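Local coordinates for protein citrate lyase, subunit 1 (Methanosaeta concilii, PDB 6HXI) that probably serves in ATP-dependent cleavage of citrate with coenzyme A to acetyl-CoA and oxaloacetate, and binds both citrate and coenzyme A, at residues Ile131-Asp136 / Lys147-His152; Tyr118-Ser123 / Glu181-Leu186; Thr346-Thr351 / Val375-Pro380; Lys350-Val355 / Lys387-Leu392. One frame throughout, in Å; residues are numbered along the deposited sequence.

The four contacts fall into two pairs on opposite sides of the chain's centre. Interactions 1 and 2 come first along the chain, in the ATP-grasp region, with centres about 9 Å apart. They meet in one antiparallel sheet, where strands 118-125 and 128-134 are neighbours, and helix 173-192 covers one face of it. Interactions 3 and 4, also about 9 Å apart between centres, share K350 and T351 on helix 348-361 and belong to the citrate-binding region. Interaction 3 grips citrate, and interaction 4 packs the helix behind it. About 49 Å separates the centres of interactions 2 and 3, so the ATP-grasp contacts lie far from the citrate site.

Interaction 1. Residues Ile131-Asp136 / Lys147-His152; sequences IFFSMD and KVISIH
Four apolar side chains, I131, F133, I149 and I151, line one face of an antiparallel ladder that adds strand 149-154 to the edge of the six-stranded sheet in the ATP-grasp region. I131 and I151 sit opposite each other, CB to CB 4.2 Å. I149 holds CG1 in the crowded position between backbone N and carbonyl carbon (chi1 62°). This brings CG1 to the edge of the F133 ring, near its plane, and CD1 to 3.8 Å from F133 CB. Helix 173-192 covers this face, with I183 touching both I131 and I151. On the other face, F132 CB meets V148 CG1 at 3.9 Å, while F132 CE1 lies 3.6 Å from S150 OG. Between the faces, I131 and I151 exchange two backbone hydrogen bonds, as do F133 and I149. The one from I131 N to I151 O, 2.8 Å, is almost straight (179° at the hydrogen). Where strand 128-134 ends, S134 OG donates to K147 O at 2.8 Å, from 47° above the carbonyl plane. At the exposed end the extended K147 chain crosses D136 at about a right angle. D136 OD2 lies 3.4 Å from K147 CE and 4.6 Å from K147 NZ, too far for a salt bridge.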
loop_
_atom_site.group_PDB
_atom_site.type_symbol
_atom_site.label_atom_id
_atom_site.label_comp_id
_atom_site.label_asym_id
_atom_site.label_seq_id
_atom_site.Cartn_x
_atom_site.Cartn_y
_atom_site.Cartn_z
ATOM N N ILE C 131 50.010 30.665 43.667
ATOM C CA ILE C 131 51.391 30.350 43.294
ATOM C C ILE C 131 52.277 30.721 44.489
ATOM O O ILE C 131 52.166 31.824 45.011
ATOM C CB ILE C 131 51.830 31.075 41.984
ATOM C CG1 ILE C 131 50.839 30.768 40.818
ATOM C CG2 ILE C 131 53.298 30.722 41.612
ATOM C CD1 ILE C 131 50.978 31.633 39.590
ATOM N N PHE C 132 53.124 29.798 44.929
ATOM C CA PHE C 132 54.038 29.992 46.059
ATOM C C PHE C 132 55.464 29.971 45.541
ATOM O O PHE C 132 55.798 29.118 44.716
ATOM C CB PHE C 132 53.814 28.918 47.144
ATOM C CG PHE C 132 52.387 28.853 47.637
ATOM C CD1 PHE C 132 51.928 29.732 48.609
ATOM C CD2 PHE C 132 51.491 27.936 47.106
ATOM C CE1 PHE C 132 50.595 29.692 49.046
ATOM C CE2 PHE C 132 50.159 27.900 47.538
ATOM C CZ PHE C 132 49.724 28.772 48.512
ATOM N N PHE C 133 56.283 30.948 45.966
ATOM C CA PHE C 133 57.667 31.045 45.538
ATOM C C PHE C 133 58.579 31.426 46.695
ATOM O O PHE C 133 58.232 32.289 47.509
ATOM C CB PHE C 133 57.832 32.035 44.354
ATOM C CG PHE C 133 59.262 32.235 43.890
ATOM C CD1 PHE C 133 59.857 31.343 43.007
ATOM C CD2 PHE C 133 60.018 33.308 44.350
ATOM C CE1 PHE C 133 61.186 31.501 42.612
ATOM C CE2 PHE C 133 61.356 33.466 43.958
ATOM C CZ PHE C 133 61.923 32.574 43.072
ATOM N N SER C 134 59.769 30.812 46.731
ATOM C CA SER C 134 60.819 31.116 47.703
ATOM C C SER C 134 62.201 30.903 47.082
ATOM O O SER C 134 62.324 30.204 46.067
ATOM C CB SER C 134 60.654 30.288 48.974
ATOM O OG SER C 134 61.491 30.791 50.005
ATOM N N MET C 135 63.239 31.531 47.653
ATOM C CA MET C 135 64.598 31.362 47.121
ATOM C C MET C 135 65.404 30.366 47.960
ATOM O O MET C 135 66.606 30.178 47.738
ATOM C CB MET C 135 65.309 32.703 46.915
ATOM C CG MET C 135 64.660 33.546 45.830
ATOM S SD MET C 135 65.170 35.275 45.817
ATOM C CE MET C 135 64.972 35.694 47.532
ATOM N N ASP C 136 64.691 29.668 48.873
ATOM C CA ASP C 136 65.215 28.637 49.760
ATOM C C ASP C 136 64.475 27.319 49.503
ATOM O O ASP C 136 63.506 26.992 50.197
ATOM C CB ASP C 136 65.121 29.077 51.238
ATOM C CG ASP C 136 65.748 30.429 51.527
ATOM O OD1 ASP C 136 66.993 30.552 51.394
ATOM O OD2 ASP C 136 64.997 31.367 51.885
ATOM N N LYS C 147 59.024 34.199 54.455
ATOM C CA LYS C 147 60.068 33.496 53.695
ATOM C C LYS C 147 59.565 33.074 52.291
ATOM O O LYS C 147 60.349 33.015 51.338
ATOM C CB LYS C 147 60.545 32.267 54.485
ATOM C CG LYS C 147 61.978 31.833 54.205
ATOM C CD LYS C 147 62.314 30.594 55.031
ATOM C CE LYS C 147 63.668 30.011 54.721
ATOM N NZ LYS C 147 63.959 28.828 55.576
ATOM N N VAL C 148 58.255 32.777 52.187
ATOM C CA VAL C 148 57.581 32.351 50.961
ATOM C C VAL C 148 56.587 33.438 50.536
ATOM O O VAL C 148 55.763 33.862 51.345
ATOM C CB VAL C 148 56.884 30.956 51.134
ATOM C CG1 VAL C 148 56.100 30.548 49.887
ATOM C CG2 VAL C 148 57.890 29.867 51.496
ATOM N N ILE C 149 56.656 33.860 49.261
ATOM C CA ILE C 149 55.718 34.834 48.696
ATOM C C ILE C 149 54.569 34.099 48.022
ATOM O O ILE C 149 54.788 33.061 47.391
ATOM C CB ILE C 149 56.366 35.937 47.798
ATOM C CG1 ILE C 149 57.076 35.362 46.543
ATOM C CG2 ILE C 149 57.299 36.838 48.607
ATOM C CD1 ILE C 149 56.216 35.385 45.290
ATOM N N SER C 150 53.351 34.633 48.156
ATOM C CA SER C 150 52.140 34.050 47.585
ATOM C C SER C 150 51.531 34.983 46.543
ATOM O O SER C 150 51.406 36.181 46.804
ATOM C CB SER C 150 51.135 33.758 48.693
ATOM O OG SER C 150 49.945 33.175 48.178
ATOM N N ILE C 151 51.155 34.433 45.365
ATOM C CA ILE C 151 50.524 35.151 44.237
ATOM C C ILE C 151 49.191 34.488 43.942
ATOM O O ILE C 151 49.181 33.338 43.501
ATOM C CB ILE C 151 51.434 35.179 42.962
ATOM C CG1 ILE C 151 52.843 35.779 43.265
ATOM C CG2 ILE C 151 50.739 35.904 41.790
ATOM C CD1 ILE C 151 53.953 35.421 42.254
ATOM N N HIS C 152 48.077 35.203 44.164
ATOM C CA HIS C 152 46.754 34.669 43.889
ATOM C C HIS C 152 46.312 35.009 42.464
ATOM O O HIS C 152 46.366 36.166 42.067
ATOM C CB HIS C 152 45.721 35.156 44.921
ATOM C CG HIS C 152 44.340 34.630 44.655
ATOM N ND1 HIS C 152 43.999 33.311 44.932
ATOM C CD2 HIS C 152 43.279 35.239 44.072
ATOM C CE1 HIS C 152 42.742 33.175 44.543
ATOM N NE2 HIS C 152 42.270 34.301 44.007
#

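Interaction 2. Residues Tyr118-Ser123 / Glu181-Leu186; sequences YYVAIS and EFITAL
Strand 118-123 and helix 181-186 run in nearly the same direction, 26° apart, their axes approaching to 10.0 Å. This is a helix laid on the face of an antiparallel sheet in the ATP-grasp region. The backbones come nearest at V120 CA and I183 CA, 7.5 Å. Strand alternation points V120 and I122 at the helix; I183 and L186, about one turn apart, face the strand, and F182 leans in from the flank with its ring. V120 is the hub. With CG1 in the crowded position between backbone N and carbonyl carbon (chi1 65°), its two methyls split their work. CG1 approaches the edge of the F182 ring, 3.9 Å from CE2, and meets L186 CD2 tip to tip at 3.8 Å. V120 CG2 reaches I183 CG2 at 3.7 Å, the side chains crossing obliquely. I122 sends CD1 against L186, 3.8 Å from its CD2, and over its backbone carbonyl. Neighbouring strands complete the layer, F203 meeting the F182 ring and I131 touching V120, I122 and I183. No hydrogen bond joins the two segments. The strand's backbone pairs with strands on either side, and all five touching residues are buried, so this join relies on hydrophobic burial of interlocking branches.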
loop_
_atom_site.group_PDB
_atom_site.type_symbol
_atom_site.label_atom_id
_atom_site.label_comp_id
_atom_site.label_asym_id
_atom_site.label_seq_id
_atom_site.Cartn_x
_atom_site.Cartn_y
_atom_site.Cartn_z
ATOM N N TYR C 118 65.491 27.199 44.013
ATOM C CA TYR C 118 64.248 27.954 44.193
ATOM C C TYR C 118 63.053 27.008 44.266
ATOM O O TYR C 118 63.070 25.935 43.661
ATOM C CB TYR C 118 64.034 29.026 43.096
ATOM C CG TYR C 118 65.168 30.018 42.882
ATOM C CD1 TYR C 118 65.960 30.447 43.946
ATOM C CD2 TYR C 118 65.405 30.573 41.628
ATOM C CE1 TYR C 118 67.000 31.356 43.753
ATOM C CE2 TYR C 118 66.442 31.486 41.423
ATOM C CZ TYR C 118 67.240 31.873 42.488
ATOM O OH TYR C 118 68.263 32.776 42.285
ATOM N N TYR C 119 62.024 27.405 45.030
ATOM C CA TYR C 119 60.804 26.613 45.224
ATOM C C TYR C 119 59.622 27.272 44.539
ATOM O O TYR C 119 59.473 28.491 44.625
ATOM C CB TYR C 119 60.545 26.464 46.739
ATOM C CG TYR C 119 59.155 26.024 47.142
ATOM C CD1 TYR C 119 58.164 26.958 47.435
ATOM C CD2 TYR C 119 58.849 24.675 47.300
ATOM C CE1 TYR C 119 56.888 26.558 47.835
ATOM C CE2 TYR C 119 57.582 24.262 47.713
ATOM C CZ TYR C 119 56.607 25.208 47.985
ATOM O OH TYR C 119 55.367 24.805 48.411
ATOM N N VAL C 120 58.760 26.464 43.913
ATOM C CA VAL C 120 57.508 26.906 43.282
ATOM C C VAL C 120 56.403 25.860 43.498
ATOM O O VAL C 120 56.629 24.670 43.289
ATOM C CB VAL C 120 57.641 27.357 41.789
ATOM C CG1 VAL C 120 58.041 26.203 40.868
ATOM C CG2 VAL C 120 56.362 28.024 41.291
ATOM N N ALA C 121 55.215 26.310 43.909
ATOM C CA ALA C 121 54.068 25.426 44.096
ATOM C C ALA C 121 52.750 26.083 43.699
ATOM O O ALA C 121 52.496 27.248 44.031
ATOM C CB ALA C 121 54.002 24.923 45.531
ATOM N N ILE C 122 51.905 25.328 42.983
ATOM C CA ILE C 122 50.593 25.805 42.576
ATOM C C ILE C 122 49.538 24.879 43.166
ATOM O O ILE C 122 49.611 23.663 43.031
ATOM C CB ILE C 122 50.404 26.090 41.058
ATOM C CG1 ILE C 122 51.603 26.851 40.447
ATOM C CG2 ILE C 122 49.069 26.855 40.804
ATOM C CD1 ILE C 122 51.648 26.821 38.932
ATOM N N SER C 123 48.594 25.484 43.879
ATOM C CA SER C 123 47.477 24.849 44.560
ATOM C C SER C 123 46.262 25.724 44.306
ATOM O O SER C 123 46.417 26.894 43.964
ATOM C CB SER C 123 47.760 24.823 46.059
ATOM O OG SER C 123 47.153 23.692 46.652
ATOM N N GLU C 181 58.551 34.616 33.976
ATOM C CA GLU C 181 58.150 33.921 32.761
ATOM C C GLU C 181 57.926 32.425 33.012
ATOM O O GLU C 181 56.965 31.854 32.469
ATOM C CB GLU C 181 59.174 34.154 31.637
ATOM C CG GLU C 181 58.896 35.415 30.825
ATOM C CD GLU C 181 60.088 36.271 30.419
ATOM O OE1 GLU C 181 61.013 35.747 29.752
ATOM O OE2 GLU C 181 60.069 37.487 30.724
ATOM N N PHE C 182 58.800 31.798 33.842
ATOM C CA PHE C 182 58.701 30.378 34.161
ATOM C C PHE C 182 57.466 30.031 34.986
ATOM O O PHE C 182 56.788 29.031 34.677
ATOM C CB PHE C 182 59.993 29.850 34.823
ATOM C CG PHE C 182 59.859 28.478 35.444
ATOM C CD1 PHE C 182 59.703 27.349 34.650
ATOM C CD2 PHE C 182 59.801 28.325 36.826
ATOM C CE1 PHE C 182 59.527 26.091 35.224
ATOM C CE2 PHE C 182 59.618 27.065 37.399
ATOM C CZ PHE C 182 59.491 25.956 36.592
ATOM N N ILE C 183 57.167 30.833 36.027
ATOM C CA ILE C 183 56.016 30.559 36.909
ATOM C C ILE C 183 54.691 30.939 36.214
ATOM O O ILE C 183 53.656 30.328 36.510
ATOM C CB ILE C 183 56.170 31.136 38.346
ATOM C CG1 ILE C 183 55.980 32.671 38.407
ATOM C CG2 ILE C 183 57.525 30.699 38.970
ATOM C CD1 ILE C 183 55.910 33.227 39.863
ATOM N N THR C 184 54.749 31.891 35.234
ATOM C CA THR C 184 53.593 32.302 34.419
ATOM C C THR C 184 53.220 31.135 33.494
ATOM O O THR C 184 52.037 30.826 33.354
ATOM C CB THR C 184 53.877 33.638 33.681
ATOM O OG1 THR C 184 53.950 34.682 34.655
ATOM C CG2 THR C 184 52.803 34.007 32.656
ATOM N N ALA C 185 54.243 30.487 32.891
ATOM C CA ALA C 185 54.121 29.321 32.013
ATOM C C ALA C 185 53.642 28.106 32.813
ATOM O O ALA C 185 52.792 27.351 32.335
ATOM C CB ALA C 185 55.464 29.018 31.369
ATOM N N LEU C 186 54.176 27.941 34.043
ATOM C CA LEU C 186 53.827 26.845 34.950
ATOM C C LEU C 186 52.359 26.897 35.340
ATOM O O LEU C 186 51.727 25.843 35.403
ATOM C CB LEU C 186 54.725 26.821 36.191
ATOM C CG LEU C 186 54.721 25.513 36.991
ATOM C CD1 LEU C 186 55.561 24.458 36.306
ATOM C CD2 LEU C 186 55.229 25.746 38.398
#

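Interaction 3. Residues Thr346-Thr351 / Val375-Pro380; sequences TDVAKT and VRRGGP. With FLC (citrate anion), chain M.
R377 starts with CG anti to the backbone N and then bends at chi2 (68°), which swings its guanidinium beside T346 and onto citrate. T346 has its hydroxyl anti to the carbonyl carbon and its methyl anti to the backbone N, so OG1 faces the ligand while CG2 lies at the guanidinium edge, 3.5 Å from R377 NH2. The contact sits at the C-terminal edge of the parallel sheet, where the loop after strand 371-376 meets the start of helix 348-361. The arginine holds one citrate carboxylate with two prongs, NH1 to OA2 at 2.8 Å and NH2 to OA1 at 2.8 Å. T346 holds a second carboxylate and the hydroxyl: its N donates to OB1 at 3.0 Å, and its OG1 accepts from the citrate OHB at 2.7 Å. The guanidinium is steadied from behind. R377 NE donates to a water at 2.9 Å, and that water donates to T351 OG1 at 2.7 Å, whose own hydroxyl bonds to D347 O. V348 CG1 packs on R377 CG. The two segments are joined by V348 N donating to P380 O, 2.8 Å and nearly along the C=O axis. G379, with a positive phi of 127° that suits glycine, brings the turn close under V348. D347 caps the helix, OD1 accepting weakly from A349 N and K350 N. G180 of the neighbouring succinyl-CoA ligase-type alpha chain also bonds citrate, so the site spans two chains. The charge of R377 and the backbone N-H of T346 would be expected to favour ionised citrate carboxylates.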
loop_
_atom_site.group_PDB
_atom_site.type_symbol
_atom_site.label_atom_id
_atom_site.label_comp_id
_atom_site.label_asym_id
_atom_site.label_seq_id
_atom_site.Cartn_x
_atom_site.Cartn_y
_atom_site.Cartn_z
ATOM N N THR C 346 17.861 6.893 42.987
ATOM C CA THR C 346 18.375 5.538 42.751
ATOM C C THR C 346 17.221 4.583 42.917
ATOM O O THR C 346 16.568 4.581 43.963
ATOM C CB THR C 346 19.534 5.228 43.707
ATOM O OG1 THR C 346 20.626 6.114 43.425
ATOM C CG2 THR C 346 20.027 3.766 43.623
ATOM N N ASP C 347 16.922 3.823 41.867
ATOM C CA ASP C 347 15.837 2.848 41.887
ATOM C C ASP C 347 16.226 1.616 42.732
ATOM O O ASP C 347 17.141 0.875 42.376
ATOM C CB ASP C 347 15.461 2.446 40.449
ATOM C CG ASP C 347 14.037 1.943 40.335
ATOM O OD1 ASP C 347 13.743 0.850 40.883
ATOM O OD2 ASP C 347 13.208 2.652 39.720
ATOM N N VAL C 348 15.530 1.399 43.847
ATOM C CA VAL C 348 15.864 0.292 44.757
ATOM C C VAL C 348 15.504 -1.080 44.150
ATOM O O VAL C 348 16.180 -2.070 44.434
ATOM C CB VAL C 348 15.257 0.510 46.172
ATOM C CG1 VAL C 348 15.686 -0.594 47.147
ATOM C CG2 VAL C 348 15.626 1.888 46.726
ATOM N N ALA C 349 14.454 -1.129 43.310
ATOM C CA ALA C 349 13.999 -2.351 42.653
ATOM C C ALA C 349 15.020 -2.848 41.653
ATOM O O ALA C 349 15.317 -4.043 41.651
ATOM C CB ALA C 349 12.669 -2.119 41.961
ATOM N N LYS C 350 15.521 -1.943 40.770
ATOM C CA LYS C 350 16.510 -2.235 39.711
ATOM C C LYS C 350 17.874 -2.583 40.303
ATOM O O LYS C 350 18.502 -3.546 39.854
ATOM C CB LYS C 350 16.664 -1.044 38.734
ATOM C CG LYS C 350 15.428 -0.730 37.916
ATOM C CD LYS C 350 15.673 0.452 36.990
ATOM C CE LYS C 350 14.390 0.905 36.342
ATOM N NZ LYS C 350 14.593 2.101 35.483
ATOM N N THR C 351 18.341 -1.789 41.306
ATOM C CA THR C 351 19.633 -2.026 41.966
ATOM C C THR C 351 19.599 -3.344 42.749
ATOM O O THR C 351 20.484 -4.183 42.541
ATOM C CB THR C 351 20.096 -0.839 42.831
ATOM O OG1 THR C 351 19.184 -0.616 43.896
ATOM C CG2 THR C 351 20.329 0.427 42.033
ATOM N N VAL C 375 20.257 -5.843 55.592
ATOM C CA VAL C 375 19.767 -4.829 54.656
ATOM C C VAL C 375 18.919 -3.738 55.340
ATOM O O VAL C 375 18.051 -4.073 56.133
ATOM C CB VAL C 375 18.962 -5.491 53.504
ATOM C CG1 VAL C 375 18.624 -4.475 52.407
ATOM C CG2 VAL C 375 19.690 -6.709 52.929
ATOM N N ARG C 376 19.162 -2.452 55.002
ATOM C CA ARG C 376 18.380 -1.284 55.425
ATOM C C ARG C 376 18.331 -0.339 54.225
ATOM O O ARG C 376 19.351 0.238 53.856
ATOM C CB ARG C 376 18.950 -0.562 56.658
ATOM C CG ARG C 376 18.006 0.519 57.231
ATOM C CD ARG C 376 18.117 1.883 56.542
ATOM N NE ARG C 376 17.211 2.885 57.115
ATOM C CZ ARG C 376 17.178 4.169 56.762
ATOM N NH1 ARG C 376 18.005 4.632 55.831
ATOM N NH2 ARG C 376 16.334 5.004 57.354
ATOM N N ARG C 377 17.159 -0.173 53.630
ATOM C CA ARG C 377 17.034 0.686 52.471
ATOM C C ARG C 377 15.667 1.329 52.324
ATOM O O ARG C 377 14.651 0.744 52.673
ATOM C CB ARG C 377 17.427 -0.098 51.197
ATOM C CG ARG C 377 17.678 0.737 49.942
ATOM C CD ARG C 377 18.912 1.618 49.993
ATOM N NE ARG C 377 19.236 2.112 48.651
ATOM C CZ ARG C 377 19.642 3.344 48.374
ATOM N NH1 ARG C 377 19.819 4.226 49.346
ATOM N NH2 ARG C 377 19.916 3.690 47.125
ATOM N N GLY C 378 15.694 2.554 51.811
ATOM C CA GLY C 378 14.541 3.363 51.435
ATOM C C GLY C 378 14.841 3.986 50.079
ATOM O O GLY C 378 15.993 3.934 49.611
ATOM N N GLY C 379 13.817 4.559 49.447
ATOM C CA GLY C 379 13.959 5.181 48.134
ATOM C C GLY C 379 12.970 4.701 47.078
ATOM O O GLY C 379 12.080 3.900 47.390
ATOM N N PRO C 380 13.086 5.207 45.810
ATOM C CA PRO C 380 12.153 4.781 44.745
ATOM C C PRO C 380 12.014 3.268 44.598
ATOM O O PRO C 380 13.000 2.571 44.418
ATOM C CB PRO C 380 12.716 5.455 43.485
ATOM C CG PRO C 380 13.468 6.621 43.992
ATOM C CD PRO C 380 14.057 6.198 45.297
HETATM C CAC FLC M . 21.460 6.779 47.173
HETATM C CA FLC M . 22.175 8.098 46.909
HETATM C CB FLC M . 21.753 8.880 45.652
HETATM C CBC FLC M . 20.218 9.065 45.681
HETATM C CG FLC M . 22.471 10.238 45.594
HETATM C CGC FLC M . 23.743 10.368 46.426
HETATM O OA1 FLC M . 21.403 5.949 46.226
HETATM O OA2 FLC M . 21.018 6.572 48.339
HETATM O OB1 FLC M . 19.567 8.513 44.774
HETATM O OB2 FLC M . 19.735 9.753 46.609
HETATM O OG1 FLC M . 24.825 10.028 45.908
HETATM O OG2 FLC M . 23.642 10.802 47.600
HETATM O OHB FLC M . 22.121 8.144 44.493
HETATM O O HOH W 1 19.825 0.587 46.260
#

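Interaction 4. Residues Lys350-Val355 / Lys387-Leu392; sequences KTFKGV and KLMRDL
F352 and M389 form a Met-aromatic contact between two helices of successive beta-alpha-beta crossovers, 348-361 and 382-396, which pack side by side against the parallel sheet of the citrate-binding region. M389 CG meets F352 CD2 at 3.7 Å, and SD stands 4.9 Å from the centroid of the F352 ring in an oblique position. The methionine chain starts with CG anti to the carbonyl carbon, then bends at chi2 and chi3 (-65° and -48°). Curled in this way, M389 crosses F352 at about a right angle and carries SD on to V355 CG1 at 4.3 Å. A second apolar point lies toward the solvent side, where L388 CD1 rests against the backbone of K353, 4.1 Å from its N, alongside the exposed K353 side chain. No hydrogen bond links the helices. Their short axes run only 22° from parallel and approach to 9.8 Å, a separation bridged by these few side chains. Around them, V356 of helix 348-361 touches both L388 and M389, while I400 and V402 of strand 400-403 lie against M389. Strand 371-376, between the two helices in sequence, supplies the floor shared by both main partners: V375 CG2 touches M389 CE, and V375 CG1 touches F352 CE2. F352, its side chain about 9 Å from the bound citrate, also backs R377, the arginine that binds the citrate, because the ring tip F352 CZ packs on R377 CB.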
loop_
_atom_site.group_PDB
_atom_site.type_symbol
_atom_site.label_atom_id
_atom_site.label_comp_id
_atom_site.label_asym_id
_atom_site.label_seq_id
_atom_site.Cartn_x
_atom_site.Cartn_y
_atom_site.Cartn_z
ATOM N N LYS C 350 15.521 -1.943 40.770
ATOM C CA LYS C 350 16.510 -2.235 39.711
ATOM C C LYS C 350 17.874 -2.583 40.303
ATOM O O LYS C 350 18.502 -3.546 39.854
ATOM C CB LYS C 350 16.664 -1.044 38.734
ATOM C CG LYS C 350 15.428 -0.730 37.916
ATOM C CD LYS C 350 15.673 0.452 36.990
ATOM C CE LYS C 350 14.390 0.905 36.342
ATOM N NZ LYS C 350 14.593 2.101 35.483
ATOM N N THR C 351 18.341 -1.789 41.306
ATOM C CA THR C 351 19.633 -2.026 41.966
ATOM C C THR C 351 19.599 -3.344 42.749
ATOM O O THR C 351 20.484 -4.183 42.541
ATOM C CB THR C 351 20.096 -0.839 42.831
ATOM O OG1 THR C 351 19.184 -0.616 43.896
ATOM C CG2 THR C 351 20.329 0.427 42.033
ATOM N N PHE C 352 18.557 -3.547 43.615
ATOM C CA PHE C 352 18.436 -4.782 44.395
ATOM C C PHE C 352 18.170 -5.996 43.518
ATOM O O PHE C 352 18.523 -7.089 43.934
ATOM C CB PHE C 352 17.425 -4.664 45.546
ATOM C CG PHE C 352 17.943 -3.949 46.779
ATOM C CD1 PHE C 352 19.138 -3.229 46.744
ATOM C CD2 PHE C 352 17.235 -3.988 47.971
ATOM C CE1 PHE C 352 19.611 -2.568 47.872
ATOM C CE2 PHE C 352 17.712 -3.328 49.103
ATOM C CZ PHE C 352 18.902 -2.631 49.047
ATOM N N LYS C 353 17.651 -5.818 42.286
ATOM C CA LYS C 353 17.493 -6.935 41.352
ATOM C C LYS C 353 18.879 -7.469 40.965
ATOM O O LYS C 353 19.041 -8.679 40.874
ATOM C CB LYS C 353 16.688 -6.543 40.097
ATOM C CG LYS C 353 16.552 -7.678 39.089
ATOM C CD LYS C 353 15.368 -7.521 38.170
ATOM C CE LYS C 353 14.958 -8.851 37.575
ATOM N NZ LYS C 353 15.783 -9.227 36.399
ATOM N N GLY C 354 19.854 -6.559 40.784
ATOM C CA GLY C 354 21.250 -6.881 40.483
ATOM C C GLY C 354 21.942 -7.573 41.654
ATOM O O GLY C 354 22.666 -8.556 41.464
ATOM N N VAL C 355 21.685 -7.068 42.880
ATOM C CA VAL C 355 22.202 -7.597 44.156
ATOM C C VAL C 355 21.651 -9.027 44.379
ATOM O O VAL C 355 22.421 -9.931 44.700
ATOM C CB VAL C 355 21.880 -6.643 45.349
ATOM C CG1 VAL C 355 22.259 -7.271 46.695
ATOM C CG2 VAL C 355 22.542 -5.271 45.172
ATOM N N LYS C 387 11.103 -6.684 49.084
ATOM C CA LYS C 387 10.315 -7.902 48.817
ATOM C C LYS C 387 11.208 -8.972 48.159
ATOM O O LYS C 387 11.140 -10.134 48.555
ATOM C CB LYS C 387 9.102 -7.606 47.916
ATOM C CG LYS C 387 7.980 -8.646 48.035
ATOM C CD LYS C 387 7.130 -8.766 46.761
ATOM C CE LYS C 387 6.101 -7.664 46.587
ATOM N NZ LYS C 387 5.732 -7.472 45.158
ATOM N N LEU C 388 12.046 -8.571 47.171
ATOM C CA LEU C 388 13.009 -9.429 46.467
ATOM C C LEU C 388 14.009 -10.047 47.450
ATOM O O LEU C 388 14.298 -11.233 47.348
ATOM C CB LEU C 388 13.803 -8.612 45.419
ATOM C CG LEU C 388 13.084 -8.157 44.153
ATOM C CD1 LEU C 388 13.889 -7.052 43.452
ATOM C CD2 LEU C 388 12.843 -9.319 43.216
ATOM N N MET C 389 14.549 -9.224 48.382
ATOM C CA MET C 389 15.518 -9.619 49.418
ATOM C C MET C 389 14.893 -10.564 50.446
ATOM O O MET C 389 15.575 -11.465 50.916
ATOM C CB MET C 389 16.091 -8.389 50.158
ATOM C CG MET C 389 16.956 -7.455 49.314
ATOM S SD MET C 389 18.527 -8.109 48.676
ATOM C CE MET C 389 19.234 -8.867 50.116
ATOM N N ARG C 390 13.618 -10.334 50.820
ATOM C CA ARG C 390 12.884 -11.159 51.783
ATOM C C ARG C 390 12.585 -12.532 51.193
ATOM O O ARG C 390 12.746 -13.535 51.894
ATOM C CB ARG C 390 11.585 -10.473 52.249
ATOM C CG ARG C 390 11.816 -9.385 53.271
ATOM C CD ARG C 390 10.514 -8.839 53.802
ATOM N NE ARG C 390 10.655 -7.460 54.279
ATOM C CZ ARG C 390 10.216 -6.394 53.618
ATOM N NH1 ARG C 390 9.606 -6.535 52.449
ATOM N NH2 ARG C 390 10.377 -5.178 54.126
ATOM N N ASP C 391 12.170 -12.572 49.901
ATOM C CA ASP C 391 11.865 -13.798 49.154
ATOM C C ASP C 391 13.132 -14.625 48.941
ATOM O O ASP C 391 13.060 -15.850 48.924
ATOM C CB ASP C 391 11.213 -13.473 47.798
ATOM C CG ASP C 391 9.857 -12.778 47.844
ATOM O OD1 ASP C 391 9.340 -12.542 48.961
ATOM O OD2 ASP C 391 9.334 -12.436 46.771
ATOM N N LEU C 392 14.284 -13.943 48.783
ATOM C CA LEU C 392 15.608 -14.532 48.592
ATOM C C LEU C 392 16.080 -15.225 49.866
ATOM O O LEU C 392 16.470 -16.391 49.803
ATOM C CB LEU C 392 16.618 -13.458 48.127
ATOM C CG LEU C 392 18.049 -13.913 47.808
ATOM C CD1 LEU C 392 18.081 -14.822 46.601
ATOM C CD2 LEU C 392 18.960 -12.718 47.584
#